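Local coordinates for protein Glp_546_48378_50642 (Giardia intestinalis, PDB 2QVW) that cleaves double-stranded RNA into 21 to 23 base-pair siRNAs in the RNA interference pathway, as a ribonuclease III enzyme, at residues C291-G296 / V412-T417; D332-L337 / A405-E410. All blocks are in the same frame, centred on the assembly; numbering follows the deposited sequence.

Contact 1: C291-G296 / V412-T417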
loop_
_atom_site.group_PDB
_atom_site.type_symbol
_atom_site.label_atom_id
_atom_site.label_comp_id
_atom_site.label_asym_id
_atom_site.label_seq_id
_atom_site.Cartn_x
_atom_site.Cartn_y
_atom_site.Cartn_z
ATOM N N CYS A 291 -5.049 -0.536 -7.126
ATOM C CA CYS A 291 -5.052 0.384 -5.991
ATOM C C CYS A 291 -4.772 1.824 -6.402
ATOM O O CYS A 291 -5.109 2.768 -5.680
ATOM C CB CYS A 291 -3.991 -0.039 -4.980
ATOM S SG CYS A 291 -2.325 -0.004 -5.660
ATOM N N GLY A 292 -4.138 1.981 -7.557
ATOM C CA GLY A 292 -3.812 3.305 -8.045
ATOM C C GLY A 292 -2.317 3.512 -8.063
ATOM O O GLY A 292 -1.786 4.288 -8.865
ATOM N N ARG A 293 -1.636 2.806 -7.167
ATOM C CA ARG A 293 -0.182 2.894 -7.050
ATOM C C ARG A 293 0.494 2.337 -8.304
ATOM O O ARG A 293 -0.132 1.646 -9.114
ATOM C CB ARG A 293 0.296 2.100 -5.832
ATOM C CG ARG A 293 -0.397 2.458 -4.530
ATOM C CD ARG A 293 0.194 1.657 -3.384
ATOM N NE ARG A 293 -0.330 2.085 -2.098
ATOM C CZ ARG A 293 -1.555 1.825 -1.670
ATOM N NH1 ARG A 293 -2.385 1.128 -2.423
ATOM N NH2 ARG A 293 -1.958 2.278 -0.494
ATOM N N ILE A 294 1.771 2.657 -8.468
ATOM C CA ILE A 294 2.525 2.166 -9.607
ATOM C C ILE A 294 3.991 2.040 -9.242
ATOM O O ILE A 294 4.443 2.569 -8.223
ATOM C CB ILE A 294 2.405 3.099 -10.819
ATOM C CG1 ILE A 294 2.773 4.531 -10.417
ATOM C CG2 ILE A 294 1.001 3.032 -11.394
ATOM C CD1 ILE A 294 4.264 4.786 -10.283
ATOM N N GLY A 295 4.731 1.321 -10.074
ATOM C CA GLY A 295 6.143 1.144 -9.822
ATOM C C GLY A 295 6.442 0.420 -8.527
ATOM O O GLY A 295 5.872 -0.633 -8.254
ATOM N N GLY A 296 7.335 0.998 -7.727
ATOM C CA GLY A 296 7.729 0.392 -6.469
ATOM C C GLY A 296 6.642 0.222 -5.427
ATOM O O GLY A 296 6.613 -0.788 -4.728
ATOM N N VAL A 412 -9.416 -3.684 0.342
ATOM C CA VAL A 412 -10.249 -2.523 0.608
ATOM C C VAL A 412 -9.423 -1.500 1.366
ATOM O O VAL A 412 -9.420 -0.327 1.019
ATOM C CB VAL A 412 -11.497 -2.916 1.440
ATOM C CG1 VAL A 412 -12.337 -1.696 1.742
ATOM C CG2 VAL A 412 -12.326 -3.927 0.682
ATOM N N GLY A 413 -8.709 -1.953 2.387
ATOM C CA GLY A 413 -7.884 -1.048 3.163
ATOM C C GLY A 413 -6.760 -0.463 2.338
ATOM O O GLY A 413 -6.291 0.640 2.614
ATOM N N SER A 414 -6.346 -1.204 1.313
ATOM C CA SER A 414 -5.257 -0.774 0.430
ATOM C C SER A 414 -5.705 0.206 -0.663
ATOM O O SER A 414 -4.950 1.103 -1.039
ATOM C CB SER A 414 -4.573 -1.989 -0.222
ATOM O OG SER A 414 -3.354 -1.618 -0.868
ATOM N N ILE A 415 -6.915 0.017 -1.180
ATOM C CA ILE A 415 -7.455 0.898 -2.205
ATOM C C ILE A 415 -7.582 2.285 -1.588
ATOM O O ILE A 415 -7.202 3.296 -2.182
ATOM C CB ILE A 415 -8.881 0.470 -2.631
ATOM C CG1 ILE A 415 -8.889 -0.986 -3.127
ATOM C CG2 ILE A 415 -9.419 1.438 -3.680
ATOM C CD1 ILE A 415 -8.291 -1.202 -4.499
ATOM N N PHE A 416 -8.132 2.301 -0.378
ATOM C CA PHE A 416 -8.377 3.513 0.386
ATOM C C PHE A 416 -7.120 4.351 0.596
ATOM O O PHE A 416 -7.147 5.570 0.423
ATOM C CB PHE A 416 -8.970 3.135 1.736
ATOM C CG PHE A 416 -9.598 4.280 2.464
ATOM C CD1 PHE A 416 -10.807 4.816 2.037
ATOM C CD2 PHE A 416 -8.990 4.816 3.594
ATOM C CE1 PHE A 416 -11.394 5.868 2.733
ATOM C CE2 PHE A 416 -9.572 5.864 4.288
ATOM C CZ PHE A 416 -10.773 6.388 3.861
ATOM N N THR A 417 -6.026 3.701 0.981
ATOM C CA THR A 417 -4.771 4.404 1.212
ATOM C C THR A 417 -4.011 4.669 -0.079
ATOM O O THR A 417 -2.968 5.313 -0.069
ATOM C CB THR A 417 -3.859 3.626 2.159
ATOM O OG1 THR A 417 -3.774 2.265 1.729
ATOM C CG2 THR A 417 -4.397 3.673 3.577
#
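Arg-293 reaches out of the loop ahead of helix 295-306 to grip Ser-414 and Thr-417 on helix 404-417. Start at its CB: the first torsion (chi1 -53°) sets CG anti to the carbonyl carbon, and from CG the chain runs extended to NE. The side chain also packs on Arg-298 and Ala-301 of helix 295-306. The guanidinium does the touching, edge-on. Arg-293 NH1 bonds Ser-414 O at 2.9 Å. That bond is fairly straight, with an N-H angle of 159°. Arg-293 NH2 reaches the same Ser-414 O at 3.3 Å, so one carbonyl receives both terminal nitrogens. Relative to that carbonyl the two donors differ: NH2 lies in the peptide plane on a lone pair, while NH1 comes from well above it. Helix 404-417 belongs to the first RNase III domain and carries Asp-406 and Glu-409, acids assigned to the first manganese site; Arg-293 binds the stretch of the helix that follows them. Arg-293 NH2 has a second acceptor, Thr-417 OG1, at 2.9 Å but with a more bent N-H angle (131°). On the loop side, Arg-293 NH1 also donates to Cys-291 SG at 3.4 Å. All these partners lie close to the guanidinium plane and so help fix its rotation. Beside the polar grip, Cys-291 packs on Ile-415: CD1 of the isoleucine comes to 3.9 Å from Cys-291 CA. Ile-415 also touches Cys-425 of helix 421-433, and Thr-417 meets His-667 of helix 648-669.

Contact 2: D332-L337 / A405-E410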
loop_
_atom_site.group_PDB
_atom_site.type_symbol
_atom_site.label_atom_id
_atom_site.label_comp_id
_atom_site.label_asym_id
_atom_site.label_seq_id
_atom_site.Cartn_x
_atom_site.Cartn_y
_atom_site.Cartn_z
ATOM N N ASP A 332 2.935 -6.906 8.591
ATOM C CA ASP A 332 2.261 -5.932 9.427
ATOM C C ASP A 332 1.361 -5.075 8.562
ATOM O O ASP A 332 0.239 -4.763 8.930
ATOM C CB ASP A 332 3.279 -5.048 10.145
ATOM C CG ASP A 332 4.227 -5.847 11.012
ATOM O OD1 ASP A 332 3.757 -6.793 11.681
ATOM O OD2 ASP A 332 5.434 -5.521 11.029
ATOM N N VAL A 333 1.854 -4.692 7.400
ATOM C CA VAL A 333 1.049 -3.884 6.516
ATOM C C VAL A 333 -0.271 -4.583 6.224
ATOM O O VAL A 333 -1.321 -3.967 6.306
ATOM C CB VAL A 333 1.780 -3.600 5.205
ATOM C CG1 VAL A 333 0.912 -2.759 4.314
ATOM C CG2 VAL A 333 3.079 -2.868 5.488
ATOM N N PHE A 334 -0.227 -5.868 5.888
ATOM C CA PHE A 334 -1.452 -6.612 5.613
ATOM C C PHE A 334 -2.324 -6.542 6.846
ATOM O O PHE A 334 -3.527 -6.343 6.774
ATOM C CB PHE A 334 -1.145 -8.078 5.321
ATOM C CG PHE A 334 -2.374 -8.920 5.036
ATOM C CD1 PHE A 334 -2.494 -9.607 3.826
ATOM C CD2 PHE A 334 -3.399 -9.040 5.970
ATOM C CE1 PHE A 334 -3.607 -10.395 3.544
ATOM C CE2 PHE A 334 -4.513 -9.822 5.701
ATOM C CZ PHE A 334 -4.615 -10.503 4.481
ATOM N N GLN A 335 -1.694 -6.731 7.989
ATOM C CA GLN A 335 -2.391 -6.697 9.251
ATOM C C GLN A 335 -3.142 -5.378 9.457
ATOM O O GLN A 335 -4.330 -5.380 9.767
ATOM C CB GLN A 335 -1.386 -6.899 10.382
ATOM C CG GLN A 335 -1.915 -7.719 11.538
ATOM C CD GLN A 335 -0.915 -7.846 12.676
ATOM O OE1 GLN A 335 0.244 -8.230 12.468
ATOM N NE2 GLN A 335 -1.365 -7.529 13.896
ATOM N N ARG A 336 -2.458 -4.252 9.280
ATOM C CA ARG A 336 -3.084 -2.947 9.489
ATOM C C ARG A 336 -3.849 -2.346 8.305
ATOM O O ARG A 336 -4.309 -1.211 8.376
ATOM C CB ARG A 336 -2.038 -1.953 10.000
ATOM C CG ARG A 336 -0.752 -1.901 9.200
ATOM C CD ARG A 336 0.409 -1.531 10.102
ATOM N NE ARG A 336 0.147 -0.300 10.839
ATOM C CZ ARG A 336 0.149 0.905 10.286
ATOM N NH1 ARG A 336 0.404 1.037 9.000
ATOM N NH2 ARG A 336 -0.112 1.974 11.014
ATOM N N LEU A 337 -3.981 -3.098 7.217
ATOM C CA LEU A 337 -4.719 -2.617 6.058
ATOM C C LEU A 337 -6.065 -3.325 6.069
ATOM O O LEU A 337 -7.067 -2.791 5.602
ATOM C CB LEU A 337 -3.967 -2.925 4.758
ATOM C CG LEU A 337 -2.730 -2.075 4.457
ATOM C CD1 LEU A 337 -2.133 -2.499 3.130
ATOM C CD2 LEU A 337 -3.119 -0.609 4.415
ATOM N N ALA A 405 -11.009 -14.489 3.498
ATOM C CA ALA A 405 -11.817 -13.299 3.678
ATOM C C ALA A 405 -11.006 -12.074 4.050
ATOM O O ALA A 405 -11.300 -10.975 3.588
ATOM C CB ALA A 405 -12.889 -13.542 4.704
ATOM N N ASP A 406 -9.983 -12.273 4.878
ATOM C CA ASP A 406 -9.119 -11.190 5.333
ATOM C C ASP A 406 -8.564 -10.420 4.154
ATOM O O ASP A 406 -8.452 -9.191 4.192
ATOM C CB ASP A 406 -7.943 -11.740 6.137
ATOM C CG ASP A 406 -8.369 -12.657 7.250
ATOM O OD1 ASP A 406 -7.465 -13.156 7.959
ATOM O OD2 ASP A 406 -9.594 -12.877 7.411
ATOM N N MET A 407 -8.200 -11.157 3.111
ATOM C CA MET A 407 -7.636 -10.546 1.923
ATOM C C MET A 407 -8.565 -9.483 1.344
ATOM O O MET A 407 -8.111 -8.431 0.891
ATOM C CB MET A 407 -7.328 -11.613 0.868
ATOM C CG MET A 407 -6.099 -12.475 1.179
ATOM S SD MET A 407 -5.536 -13.488 -0.226
ATOM C CE MET A 407 -5.726 -15.091 0.447
ATOM N N TYR A 408 -9.866 -9.745 1.370
ATOM C CA TYR A 408 -10.828 -8.790 0.834
ATOM C C TYR A 408 -10.724 -7.453 1.550
ATOM O O TYR A 408 -10.595 -6.418 0.916
ATOM C CB TYR A 408 -12.243 -9.326 0.985
ATOM C CG TYR A 408 -13.267 -8.529 0.213
ATOM C CD1 TYR A 408 -13.572 -8.849 -1.108
ATOM C CD2 TYR A 408 -13.937 -7.455 0.806
ATOM C CE1 TYR A 408 -14.522 -8.123 -1.822
ATOM C CE2 TYR A 408 -14.883 -6.721 0.107
ATOM C CZ TYR A 408 -15.174 -7.060 -1.208
ATOM O OH TYR A 408 -16.116 -6.343 -1.909
ATOM N N GLU A 409 -10.779 -7.491 2.878
ATOM C CA GLU A 409 -10.700 -6.291 3.703
ATOM C C GLU A 409 -9.351 -5.598 3.538
ATOM O O GLU A 409 -9.255 -4.374 3.615
ATOM C CB GLU A 409 -10.911 -6.668 5.168
ATOM C CG GLU A 409 -12.162 -7.489 5.425
ATOM C CD GLU A 409 -12.194 -8.088 6.822
ATOM O OE1 GLU A 409 -11.207 -8.747 7.216
ATOM O OE2 GLU A 409 -13.211 -7.909 7.527
ATOM N N GLU A 410 -8.307 -6.389 3.328
ATOM C CA GLU A 410 -6.970 -5.856 3.135
ATOM C C GLU A 410 -6.967 -5.026 1.850
ATOM O O GLU A 410 -6.540 -3.877 1.851
ATOM C CB GLU A 410 -5.984 -7.015 3.034
ATOM C CG GLU A 410 -4.512 -6.659 3.211
ATOM C CD GLU A 410 -3.894 -6.003 1.993
ATOM O OE1 GLU A 410 -4.416 -6.173 0.871
ATOM O OE2 GLU A 410 -2.862 -5.326 2.156
#
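Phe-334 meets Glu-410, Met-407 and Asp-406 where helix 332-337 passes helix 405-410, the two short axes running 79° apart with 9.0 Å between them at closest approach. Its first torsion sets CG anti to the backbone N, and the ring beyond meets three side chains of the other helix. Glu-410 CG lies over the centre of one face, 3.6 Å from the ring centroid of Phe-334 and only 11° off the normal, a clear CH-pi contact. At the ring's edge, near its plane, Asp-406 CB sits 3.9 Å from Phe-334 CZ. Met-407 adds an apolar touch, its CG 4.0 Å from CE1 of Phe-334. The same ring also makes a cation-pi interaction with Lys-402. Two residues on, Arg-336 faces away from the crossing and holds the second RNase III domain instead, through NE to Leu-673 O and NH2 to His-667 O. Leu-337 then points back toward Glu-410. Glu-410 bends at chi2 (-77°), carrying CD off the phenylalanine ring, and its carboxylate lies against Leu-337, with Glu-410 OE2 3.7 Å from Leu-337 CB. The backbones are also close here: the CA atoms of Leu-337 and Glu-410 are 4.9 Å apart. Crossed helices of this kind form the RNase III core, and Glu-338, next along the first helix, probably completes a manganese site with Asp-406 and Glu-409. The two helices are thus joined mostly by carbon contacts, with the Glu-410 carboxylate against Leu-337 and Asp-406 giving its CB to the ring. Glu-409 lies close to the like-charged Glu-338 and Asp-342, which is consistent with the manganese ion bound beside it offsetting their charge.

Overall arrangement
Both contacts use helix 404-417: contact 2 takes its N-terminal half, contact 1 its C-terminal half, with centres 12 Å apart. Contact 2 is wholly core; contact 1 is buried too, but nearer the surface at Arg-293 and Thr-417. Leu-337 bridges them, since its CD2 lies 3.9 Å from Gly-413 O and 4.0 Å from Thr-417 OG1. Contact 2 joins the long helix 330-356 to the shorter helix 404-417 and relies on an aromatic ring and aliphatic carbons beside the metal-binding acids. Contact 1 fastens a loop leading into helix 295-306, and works mainly through guanidinium hydrogen bonds. In sequence, residues 332-337 and 405-410 both fall between the two segments of contact 1.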